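Uncharacterized protein (Bacteroides uniformis ATCC 8492, PDB 4Q68) probably acts as a highly specific NlpC/P60-type N-acetylmuramoyl-L-alanine amidase, cutting the bond between the sugar and the peptide in fragments of peptidoglycan. Local coordinates at residues L8-K13 with A50-P55; L44-L49 with A92-N97; V204-S207 with K212-V215; Q222-K225 with K229-G232. All blocks are in the same frame, centred on the assembly; numbering follows the deposited sequence. Where two conformers were deposited one is given.

Contact 1 (L8-K13 with A50-P55); sequences LSNGIK and AETLTP
N10 meets T52 and E51 together, and shows how one buried amide can serve several polar partners between two helices. Its CG stands anti to the carbonyl carbon (chi1 -72°), which carries the amide across to helix 41-53. There ND2 gives a nearly straight hydrogen bond (170°) to T52 OG1, 2.9 Å away and lying in the amide plane. The T52 hydroxyl is also bonded to V48 O, one turn back, so its position is fixed from two sides. The flat face of the N10 amide stacks on the E51 carboxylate with the planes only 13° apart, N10 CG lying 3.8 Å from E51 CD. Next to this stack a water donates to both N10 O and E51 OE1, tying backbone to carboxylate. Further along, the exposed K13, in one of its two modelled conformers, reaches back to bond N10 OD1 through NZ at 2.8 Å. From there NZ also forms a salt bridge with E51 OE2 at 3.3 Å, whose hydrogen bond is weak. Polar packing thus joins N-terminal helix 2-12 to the C-terminal end of helix 41-53, which by its place in the fold is probably the central helix of the NlpC/P60 papain-like core.

Contact 2 (L44-L49 with A92-N97); sequences LVEYVL and ADWINN
W94 alone carries the contact from 92-97 to E46, V45 and L49, a clear example of one large residue joining two helices too far apart for their backbones to pack. At the edge of the indole, NE1 donates to E46 OE2 at 2.9 Å. The acceptor lies close to the ring plane and offers its anti lone pair, although the bond is somewhat bent (147°). The aliphatic part of the glutamate follows the same flank, with E46 CG 4.0 Å from W94 CZ2. At the far corner of the six-membered ring, W94 CH2 touches V45 CG1 at 3.9 Å and L49 CD2 at 4.1 Å, both methyls approaching obliquely.

The tryptophan gets there because CG is anti to the backbone N (chi1 -171°), throwing the ring out from helix 91-100. The segments' axes run nearly parallel, 10° apart in direction, yet come no closer than 13.8 Å. In the second shell, R75 forms a salt bridge through NE with E46 OE1, the oxygen not used by the indole, and I74 of the same helix 64-75 packs on both W94 and L49. A leucine in place of W94 would probably leave E46 OE2 without its N-H partner and open a gap beside V45 and L49.

The carboxylate is therefore shared, one oxygen for the arginine and one for the indole. That division is likely to keep E46 ionised and its rotation fixed inside the buried core, while the six-membered ring offers hydrocarbon to V45 and L49.

Contact 3 (V204-S207 with K212-V215); sequences VHAS and KVVV
V204-S207 and K212-V215 are the two arms of a beta hairpin at one end of the main antiparallel sheet, where residues facing each other on successive rungs alternate between its two sides. H205 and V214 form a hydrogen-bonded pair: H205 N donates to V214 O at 3.0 Å, and V214 N returns a bond of 2.9 Å to H205 O. Nearer the turn, S207 N reaches K212 O at 3.0 Å, and the reciprocal bond from K212 N to S207 O is weak. The serine hydroxyl serves the turn itself, bonding D210 N.

V204 with V215 and A206 with V213 make the non-hydrogen-bonded pairs, whose side chains share one face. V204 bridges its neighbours there, CG1 lying 4.3 Å from V213 CG1 and CG2 as far from V215 CG2, while A206 CB meets V213 CG2 at 4.1 Å. F195 of the adjoining strand covers V204 and V215.

H205, V214, S207 and K212 point to the other face. H205 ND1 bonds H190 NE2, consistent with the Cys-His-His active site of NlpC/P60 enzymes. With CG between the backbone N and the carbonyl carbon (chi1 69°), the imidazole lies alongside V214, pointing the same way; V214 CG2 approaches the ring obliquely and stops 3.6 Å from H205 NE2.

Contact 4 (Q222-K225 with K229-G232); sequences QMLK and KWTG
W230 opens the strand and meets M223 with its indole and L224 with its CB, and it illustrates how an aromatic residue can seat a short helix on a sheet without a direct hydrogen bond. CG stands anti to the carbonyl carbon (chi1 -70°), a setting that brings the six-membered ring against the backbone of helix 220-225. M223 O comes obliquely to that ring, 3.6 Å from W230 CE3. The side chain of M223, a selenomethionine in this crystal, bends back at its selenium, and in the conformer given its CE lies 4.2 Å from W230 CZ3. Nearer the backbone, L224 CD2 packs on W230 CB, also at 4.2 Å. Elsewhere the indole meets the H190 ring with the planes about 25° apart, while I179 of strand 176-181 lies against both W230 and L224. A serine at W230 would probably leave M223 CE and the H190 ring without their aromatic partner.

At G232 the contact is with backbone again: L224 CD2 reaches the carbonyl, 3.9 Å from G232 O.

No hydrogen bond runs between the two segments. L224 O and W230 O lie 4.0 Å apart, and both are bonded by K160 NZ, which joins helix end and strand start from outside. Direct adhesion is thus left to hydrocarbon and aromatic surface, while one lysine, probably charged, holds the two neighbouring carbonyls.

Contact 2 lies nearest the middle of the chain and is wholly buried; contact 3 is also buried, whereas contacts 1 and 4 reach the surface. Contacts 1 and 2 share helix 41-53: its C-terminal end is held by an amide, a lysine and water, its middle by an indole. Contacts 3 and 4 belong to the same sheet, one using backbone bonds between strands, the other apolar packing of helix on strand. Direct touches connect the series: V48 packs on G11, L44 on A206 and V213, I12 on V204, and H205 on M223. Contacts 3 and 4 also converge on H190, approached by H205 through a hydrogen bond and by W230 through its ring.

Contact 1 (L8-K13 with A50-P55)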
loop_
_atom_site.group_PDB
_atom_site.type_symbol
_atom_site.label_atom_id
_atom_site.label_comp_id
_atom_site.label_asym_id
_atom_site.label_seq_id
_atom_site.Cartn_x
_atom_site.Cartn_y
_atom_site.Cartn_z
ATOM N N LEU A 8 11.124 -2.737 -9.005
ATOM C CA LEU A 8 11.043 -4.194 -9.033
ATOM C C LEU A 8 12.293 -4.843 -8.433
ATOM O O LEU A 8 12.186 -5.745 -7.608
ATOM C CB LEU A 8 10.815 -4.677 -10.462
ATOM C CG LEU A 8 10.832 -6.197 -10.652
ATOM C CD1 LEU A 8 9.763 -6.888 -9.797
ATOM C CD2 LEU A 8 10.659 -6.552 -12.113
ATOM N N SER A 9 13.477 -4.395 -8.836
ATOM C CA SER A 9 14.675 -5.027 -8.328
ATOM C C SER A 9 14.814 -4.779 -6.825
ATOM O O SER A 9 15.236 -5.677 -6.101
ATOM C CB SER A 9 15.898 -4.605 -9.131
ATOM O OG SER A 9 16.142 -3.238 -9.014
ATOM N N ASN A 10 14.426 -3.601 -6.341
ATOM C CA ASN A 10 14.476 -3.371 -4.905
ATOM C C ASN A 10 13.446 -4.228 -4.158
ATOM O O ASN A 10 13.726 -4.691 -3.052
ATOM C CB ASN A 10 14.325 -1.889 -4.573
ATOM C CG ASN A 10 15.553 -1.097 -4.939
ATOM O OD1 ASN A 10 16.662 -1.656 -5.011
ATOM N ND2 ASN A 10 15.384 0.200 -5.169
ATOM N N GLY A 11 12.288 -4.480 -4.761
ATOM C CA GLY A 11 11.344 -5.413 -4.177
ATOM C C GLY A 11 11.883 -6.839 -4.130
ATOM O O GLY A 11 11.731 -7.530 -3.124
ATOM N N ILE A 12 12.537 -7.276 -5.205
ATOM C CA ILE A 12 13.130 -8.614 -5.285
ATOM C C ILE A 12 14.173 -8.821 -4.192
ATOM O O ILE A 12 14.344 -9.932 -3.689
ATOM C CB ILE A 12 13.739 -8.859 -6.690
ATOM C CG1 ILE A 12 12.624 -9.078 -7.722
ATOM C CG2 ILE A 12 14.732 -10.035 -6.692
ATOM C CD1 ILE A 12 11.684 -10.230 -7.409
ATOM N N LYS A 13 14.874 -7.754 -3.798
ATOM C CA LYS A 13 15.839 -7.815 -2.684
ATOM C C LYS A 13 15.238 -8.252 -1.369
ATOM O O LYS A 13 15.957 -8.719 -0.483
ATOM C CB LYS A 13 16.513 -6.466 -2.430
ATOM C CG LYS A 13 17.458 -6.031 -3.518
ATOM C CD LYS A 13 18.186 -4.748 -3.166
ATOM C CE LYS A 13 18.755 -4.075 -4.395
ATOM N NZ LYS A 13 19.107 -2.651 -4.137
ATOM N N ALA A 50 10.613 3.928 -0.593
ATOM C CA ALA A 50 11.561 4.870 0.052
ATOM C C ALA A 50 12.962 4.673 -0.491
ATOM O O ALA A 50 13.653 5.638 -0.787
ATOM C CB ALA A 50 11.540 4.698 1.548
ATOM N N GLU A 51 13.386 3.424 -0.628
ATOM C CA GLU A 51 14.714 3.146 -1.158
ATOM C C GLU A 51 14.839 3.612 -2.600
ATOM O O GLU A 51 15.831 4.240 -2.978
ATOM C CB GLU A 51 15.020 1.660 -1.067
ATOM C CG GLU A 51 16.376 1.277 -1.653
ATOM C CD GLU A 51 16.724 -0.190 -1.488
ATOM O OE1 GLU A 51 15.903 -0.982 -0.978
ATOM O OE2 GLU A 51 17.855 -0.547 -1.901
ATOM N N THR A 52 13.825 3.323 -3.407
ATOM C CA THR A 52 13.909 3.655 -4.819
ATOM C C THR A 52 13.873 5.175 -5.057
ATOM O O THR A 52 14.518 5.679 -5.985
ATOM C CB THR A 52 12.846 2.913 -5.641
ATOM O OG1 THR A 52 12.816 1.531 -5.262
ATOM C CG2 THR A 52 13.174 2.963 -7.115
ATOM N N LEU A 53 13.146 5.903 -4.216
ATOM C CA LEU A 53 13.118 7.366 -4.294
ATOM C C LEU A 53 14.413 8.021 -3.861
ATOM O O LEU A 53 14.616 9.184 -4.154
ATOM C CB LEU A 53 11.986 7.918 -3.442
ATOM C CG LEU A 53 10.587 7.823 -4.023
ATOM C CD1 LEU A 53 9.584 8.218 -2.955
ATOM C CD2 LEU A 53 10.422 8.684 -5.275
ATOM N N THR A 54 15.278 7.287 -3.172
ATOM C CA THR A 54 16.503 7.851 -2.599
ATOM C C THR A 54 17.638 7.692 -3.602
ATOM O O THR A 54 18.050 6.565 -3.882
ATOM C CB THR A 54 16.895 7.120 -1.281
ATOM O OG1 THR A 54 15.820 7.194 -0.341
ATOM C CG2 THR A 54 18.103 7.770 -0.634
ATOM N N PRO A 55 18.151 8.811 -4.149
ATOM C CA PRO A 55 19.223 8.642 -5.121
ATOM C C PRO A 55 20.429 7.898 -4.529
ATOM O O PRO A 55 20.800 8.128 -3.367
ATOM C CB PRO A 55 19.550 10.080 -5.527
ATOM C CG PRO A 55 18.261 10.814 -5.339
ATOM C CD PRO A 55 17.668 10.202 -4.098
HETATM O O HOH W 1 15.844 -3.597 -1.464
#

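Contact 2 (L44-L49 with A92-N97)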
loop_
_atom_site.group_PDB
_atom_site.type_symbol
_atom_site.label_atom_id
_atom_site.label_comp_id
_atom_site.label_asym_id
_atom_site.label_seq_id
_atom_site.Cartn_x
_atom_site.Cartn_y
_atom_site.Cartn_z
ATOM N N LEU A 44 6.464 -3.395 3.493
ATOM C CA LEU A 44 7.330 -3.796 2.385
ATOM C C LEU A 44 7.294 -2.740 1.284
ATOM O O LEU A 44 8.326 -2.275 0.798
ATOM C CB LEU A 44 6.896 -5.136 1.809
ATOM C CG LEU A 44 7.625 -5.518 0.520
ATOM C CD1 LEU A 44 9.114 -5.717 0.729
ATOM C CD2 LEU A 44 7.014 -6.778 -0.036
ATOM N N VAL A 45 6.096 -2.390 0.842
ATOM C CA VAL A 45 5.962 -1.405 -0.223
ATOM C C VAL A 45 6.583 -0.061 0.180
ATOM O O VAL A 45 7.262 0.587 -0.616
ATOM C CB VAL A 45 4.487 -1.261 -0.654
ATOM C CG1 VAL A 45 4.296 -0.056 -1.572
ATOM C CG2 VAL A 45 4.014 -2.545 -1.330
ATOM N N GLU A 46 6.339 0.364 1.411
ATOM C CA GLU A 46 6.905 1.623 1.883
ATOM C C GLU A 46 8.427 1.607 1.844
ATOM O O GLU A 46 9.041 2.575 1.394
ATOM C CB GLU A 46 6.411 1.950 3.292
ATOM C CG GLU A 46 4.935 2.254 3.329
ATOM C CD GLU A 46 4.431 2.711 4.673
ATOM O OE1 GLU A 46 4.896 2.153 5.702
ATOM O OE2 GLU A 46 3.572 3.637 4.690
ATOM N N TYR A 47 9.053 0.533 2.318
ATOM C CA TYR A 47 10.515 0.477 2.310
ATOM C C TYR A 47 11.062 0.441 0.886
ATOM O O TYR A 47 12.094 1.060 0.602
ATOM C CB TYR A 47 11.052 -0.741 3.072
ATOM C CG TYR A 47 10.666 -0.806 4.541
ATOM C CD1 TYR A 47 10.705 0.313 5.360
ATOM C CD2 TYR A 47 10.257 -2.010 5.101
ATOM C CE1 TYR A 47 10.355 0.228 6.705
ATOM C CE2 TYR A 47 9.886 -2.106 6.429
ATOM C CZ TYR A 47 9.929 -0.985 7.235
ATOM O OH TYR A 47 9.547 -1.032 8.565
ATOM N N VAL A 48 10.408 -0.299 0.001
ATOM C CA VAL A 48 10.863 -0.382 -1.376
ATOM C C VAL A 48 10.748 0.977 -2.066
ATOM O O VAL A 48 11.677 1.428 -2.749
ATOM C CB VAL A 48 10.100 -1.474 -2.139
ATOM C CG1 VAL A 48 10.435 -1.436 -3.614
ATOM C CG2 VAL A 48 10.452 -2.854 -1.560
ATOM N N LEU A 49 9.610 1.640 -1.906
ATOM C CA LEU A 49 9.414 2.959 -2.491
ATOM C C LEU A 49 10.406 3.961 -1.905
ATOM O O LEU A 49 10.993 4.761 -2.635
ATOM C CB LEU A 49 7.966 3.409 -2.266
ATOM C CG LEU A 49 7.580 4.781 -2.829
ATOM C CD1 LEU A 49 7.777 4.886 -4.335
ATOM C CD2 LEU A 49 6.144 5.090 -2.458
ATOM N N ALA A 92 -6.247 4.689 0.538
ATOM C CA ALA A 92 -6.714 5.823 -0.279
ATOM C C ALA A 92 -5.996 7.099 0.147
ATOM O O ALA A 92 -5.644 7.935 -0.679
ATOM C CB ALA A 92 -8.218 6.012 -0.162
ATOM N N ASP A 93 -5.805 7.261 1.456
ATOM C CA ASP A 93 -5.151 8.451 2.027
ATOM C C ASP A 93 -3.652 8.455 1.705
ATOM O O ASP A 93 -3.078 9.486 1.353
ATOM C CB ASP A 93 -5.388 8.430 3.539
ATOM C CG ASP A 93 -5.333 9.798 4.199
ATOM O OD1 ASP A 93 -5.249 10.846 3.520
ATOM O OD2 ASP A 93 -5.418 9.785 5.446
ATOM N N TRP A 94 -3.035 7.281 1.813
ATOM C CA TRP A 94 -1.634 7.052 1.455
ATOM C C TRP A 94 -1.387 7.428 -0.016
ATOM O O TRP A 94 -0.412 8.102 -0.331
ATOM C CB TRP A 94 -1.330 5.580 1.742
ATOM C CG TRP A 94 0.082 5.107 1.665
ATOM C CD1 TRP A 94 0.933 4.955 2.720
ATOM C CD2 TRP A 94 0.766 4.593 0.519
ATOM N NE1 TRP A 94 2.112 4.404 2.301
ATOM C CE2 TRP A 94 2.034 4.157 0.956
ATOM C CE3 TRP A 94 0.423 4.434 -0.831
ATOM C CZ2 TRP A 94 2.965 3.593 0.086
ATOM C CZ3 TRP A 94 1.356 3.859 -1.690
ATOM C CH2 TRP A 94 2.609 3.456 -1.227
ATOM N N ILE A 95 -2.290 6.998 -0.893
ATOM C CA ILE A 95 -2.210 7.330 -2.304
ATOM C C ILE A 95 -2.339 8.840 -2.479
ATOM O O ILE A 95 -1.542 9.456 -3.189
ATOM C CB ILE A 95 -3.307 6.590 -3.086
ATOM C CG1 ILE A 95 -3.012 5.092 -3.118
ATOM C CG2 ILE A 95 -3.439 7.175 -4.515
ATOM C CD1 ILE A 95 -4.188 4.242 -3.562
ATOM N N ASN A 96 -3.339 9.449 -1.857
ATOM C CA ASN A 96 -3.538 10.887 -2.007
ATOM C C ASN A 96 -2.310 11.665 -1.561
ATOM O O ASN A 96 -1.937 12.653 -2.175
ATOM C CB ASN A 96 -4.757 11.355 -1.204
ATOM C CG ASN A 96 -6.054 10.818 -1.744
ATOM O OD1 ASN A 96 -6.107 10.308 -2.853
ATOM N ND2 ASN A 96 -7.103 10.920 -0.949
ATOM N N ASN A 97 -1.684 11.228 -0.476
ATOM C CA ASN A 97 -0.464 11.863 0.010
ATOM C C ASN A 97 0.640 11.826 -1.051
ATOM O O ASN A 97 1.312 12.825 -1.282
ATOM C CB ASN A 97 -0.016 11.161 1.294
ATOM C CG ASN A 97 1.278 11.700 1.849
ATOM O OD1 ASN A 97 1.364 12.858 2.253
ATOM N ND2 ASN A 97 2.299 10.856 1.881
#

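Contact 3 (V204-S207 with K212-V215)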
loop_
_atom_site.group_PDB
_atom_site.type_symbol
_atom_site.label_atom_id
_atom_site.label_comp_id
_atom_site.label_asym_id
_atom_site.label_seq_id
_atom_site.Cartn_x
_atom_site.Cartn_y
_atom_site.Cartn_z
ATOM N N VAL A 204 4.988 -9.449 -6.302
ATOM C CA VAL A 204 5.976 -9.561 -5.240
ATOM C C VAL A 204 5.323 -8.937 -4.014
ATOM O O VAL A 204 4.921 -7.777 -4.038
ATOM C CB VAL A 204 7.281 -8.838 -5.607
ATOM C CG1 VAL A 204 8.246 -8.851 -4.433
ATOM C CG2 VAL A 204 7.898 -9.491 -6.823
ATOM N N HIS A 205 5.162 -9.700 -2.940
ATOM C CA HIS A 205 4.399 -9.227 -1.808
ATOM C C HIS A 205 4.743 -9.977 -0.540
ATOM O O HIS A 205 5.267 -11.091 -0.573
ATOM C CB HIS A 205 2.891 -9.316 -2.103
ATOM C CG HIS A 205 2.359 -10.713 -2.180
ATOM N ND1 HIS A 205 1.342 -11.140 -1.369
ATOM C CD2 HIS A 205 2.697 -11.769 -2.956
ATOM C CE1 HIS A 205 1.066 -12.396 -1.635
ATOM N NE2 HIS A 205 1.877 -12.808 -2.593
ATOM N N ALA A 206 4.446 -9.343 0.585
ATOM C CA ALA A 206 4.584 -9.970 1.896
ATOM C C ALA A 206 3.340 -10.795 2.163
ATOM O O ALA A 206 2.248 -10.246 2.329
ATOM C CB ALA A 206 4.805 -8.934 2.978
ATOM N N SER A 207 3.532 -12.113 2.187
ATOM C CA SER A 207 2.449 -13.084 2.309
ATOM C C SER A 207 2.344 -13.580 3.747
ATOM O O SER A 207 3.263 -14.200 4.254
ATOM C CB SER A 207 2.724 -14.275 1.388
ATOM O OG SER A 207 1.846 -15.350 1.699
ATOM N N LYS A 212 6.392 -14.881 4.648
ATOM C CA LYS A 212 7.564 -14.197 4.117
ATOM C C LYS A 212 7.209 -13.474 2.824
ATOM O O LYS A 212 6.114 -13.648 2.282
ATOM C CB LYS A 212 8.707 -15.190 3.860
ATOM C CG LYS A 212 8.439 -16.177 2.736
ATOM C CD LYS A 212 9.390 -17.364 2.767
ATOM C CE LYS A 212 9.113 -18.300 1.610
ATOM N NZ LYS A 212 9.854 -19.569 1.727
ATOM N N VAL A 213 8.154 -12.674 2.332
ATOM C CA VAL A 213 8.010 -12.013 1.041
ATOM C C VAL A 213 8.279 -13.028 -0.067
ATOM O O VAL A 213 9.295 -13.734 -0.049
ATOM C CB VAL A 213 8.981 -10.825 0.927
ATOM C CG1 VAL A 213 8.892 -10.165 -0.433
ATOM C CG2 VAL A 213 8.731 -9.804 2.032
ATOM N N VAL A 214 7.355 -13.092 -1.022
ATOM C CA VAL A 214 7.381 -14.080 -2.097
ATOM C C VAL A 214 7.077 -13.429 -3.443
ATOM O O VAL A 214 6.517 -12.334 -3.528
ATOM C CB VAL A 214 6.341 -15.204 -1.875
ATOM C CG1 VAL A 214 6.582 -15.902 -0.551
ATOM C CG2 VAL A 214 4.910 -14.666 -1.947
ATOM N N VAL A 215 7.441 -14.152 -4.496
ATOM C CA VAL A 215 6.835 -14.002 -5.813
ATOM C C VAL A 215 5.612 -14.913 -5.823
ATOM O O VAL A 215 5.712 -16.101 -5.524
ATOM C CB VAL A 215 7.800 -14.443 -6.936
ATOM C CG1 VAL A 215 7.099 -14.409 -8.280
ATOM C CG2 VAL A 215 9.050 -13.605 -6.949
#

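Contact 4 (Q222-K225 with K229-G232)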
loop_
_atom_site.group_PDB
_atom_site.type_symbol
_atom_site.label_atom_id
_atom_site.label_comp_id
_atom_site.label_asym_id
_atom_site.label_seq_id
_atom_site.Cartn_x
_atom_site.Cartn_y
_atom_site.Cartn_z
ATOM N N GLN A 222 -5.382 -14.507 -10.627
ATOM C CA GLN A 222 -5.830 -15.671 -9.859
ATOM C C GLN A 222 -5.908 -15.352 -8.369
ATOM O O GLN A 222 -6.813 -15.809 -7.676
ATOM C CB GLN A 222 -4.897 -16.868 -10.091
ATOM C CG GLN A 222 -5.398 -18.176 -9.496
ATOM C CD GLN A 222 -6.625 -18.695 -10.173
ATOM O OE1 GLN A 222 -7.614 -19.071 -9.514
ATOM N NE2 GLN A 222 -6.593 -18.729 -11.487
HETATM N N MSE A 223 -4.932 -14.606 -7.860
HETATM C CA MSE A 223 -4.986 -14.169 -6.462
HETATM C C MSE A 223 -6.303 -13.464 -6.191
HETATM O O MSE A 223 -6.957 -13.700 -5.164
HETATM C CB MSE A 223 -3.848 -13.204 -6.151
HETATM C CG MSE A 223 -2.458 -13.815 -6.201
HETATM SE SE MSE A 223 -1.075 -12.496 -5.837
HETATM C CE MSE A 223 -1.622 -11.961 -4.041
ATOM N N LEU A 224 -6.708 -12.596 -7.103
ATOM C CA LEU A 224 -7.967 -11.877 -6.938
ATOM C C LEU A 224 -9.161 -12.834 -7.010
ATOM O O LEU A 224 -10.061 -12.776 -6.181
ATOM C CB LEU A 224 -8.093 -10.769 -7.985
ATOM C CG LEU A 224 -6.996 -9.697 -7.975
ATOM C CD1 LEU A 224 -7.132 -8.781 -9.162
ATOM C CD2 LEU A 224 -7.028 -8.873 -6.694
ATOM N N LYS A 225 -9.160 -13.732 -7.982
ATOM C CA LYS A 225 -10.248 -14.695 -8.140
ATOM C C LYS A 225 -10.440 -15.523 -6.863
ATOM O O LYS A 225 -11.567 -15.847 -6.490
ATOM C CB LYS A 225 -9.937 -15.599 -9.342
ATOM C CG LYS A 225 -11.094 -16.406 -9.889
ATOM C CD LYS A 225 -10.720 -17.067 -11.219
ATOM C CE LYS A 225 -11.822 -17.983 -11.731
ATOM N NZ LYS A 225 -11.679 -18.261 -13.187
ATOM N N LYS A 229 -13.540 -11.514 -1.295
ATOM C CA LYS A 229 -13.587 -10.137 -0.812
ATOM C C LYS A 229 -12.759 -9.180 -1.644
ATOM O O LYS A 229 -12.962 -7.980 -1.567
ATOM C CB LYS A 229 -13.111 -10.058 0.618
ATOM C CG LYS A 229 -14.043 -10.779 1.553
ATOM C CD LYS A 229 -13.641 -10.583 2.986
ATOM C CE LYS A 229 -14.505 -11.433 3.900
ATOM N NZ LYS A 229 -14.152 -11.199 5.305
ATOM N N TRP A 230 -11.819 -9.696 -2.426
ATOM C CA TRP A 230 -10.940 -8.851 -3.218
ATOM C C TRP A 230 -11.623 -8.524 -4.523
ATOM O O TRP A 230 -11.927 -9.398 -5.300
ATOM C CB TRP A 230 -9.605 -9.552 -3.424
ATOM C CG TRP A 230 -8.791 -9.642 -2.188
ATOM C CD1 TRP A 230 -9.106 -9.155 -0.951
ATOM C CD2 TRP A 230 -7.498 -10.220 -2.068
ATOM N NE1 TRP A 230 -8.081 -9.383 -0.079
ATOM C CE2 TRP A 230 -7.076 -10.034 -0.740
ATOM C CE3 TRP A 230 -6.649 -10.868 -2.955
ATOM C CZ2 TRP A 230 -5.845 -10.486 -0.282
ATOM C CZ3 TRP A 230 -5.428 -11.301 -2.495
ATOM C CH2 TRP A 230 -5.036 -11.112 -1.176
ATOM N N THR A 231 -11.883 -7.251 -4.757
ATOM C CA THR A 231 -12.736 -6.845 -5.854
ATOM C C THR A 231 -11.979 -6.358 -7.081
ATOM O O THR A 231 -12.570 -6.240 -8.153
ATOM C CB THR A 231 -13.684 -5.736 -5.398
ATOM O OG1 THR A 231 -12.898 -4.690 -4.840
ATOM C CG2 THR A 231 -14.673 -6.255 -4.370
ATOM N N GLY A 232 -10.698 -6.039 -6.932
ATOM C CA GLY A 232 -9.981 -5.392 -8.014
ATOM C C GLY A 232 -8.711 -4.775 -7.505
ATOM O O GLY A 232 -8.236 -5.132 -6.419
#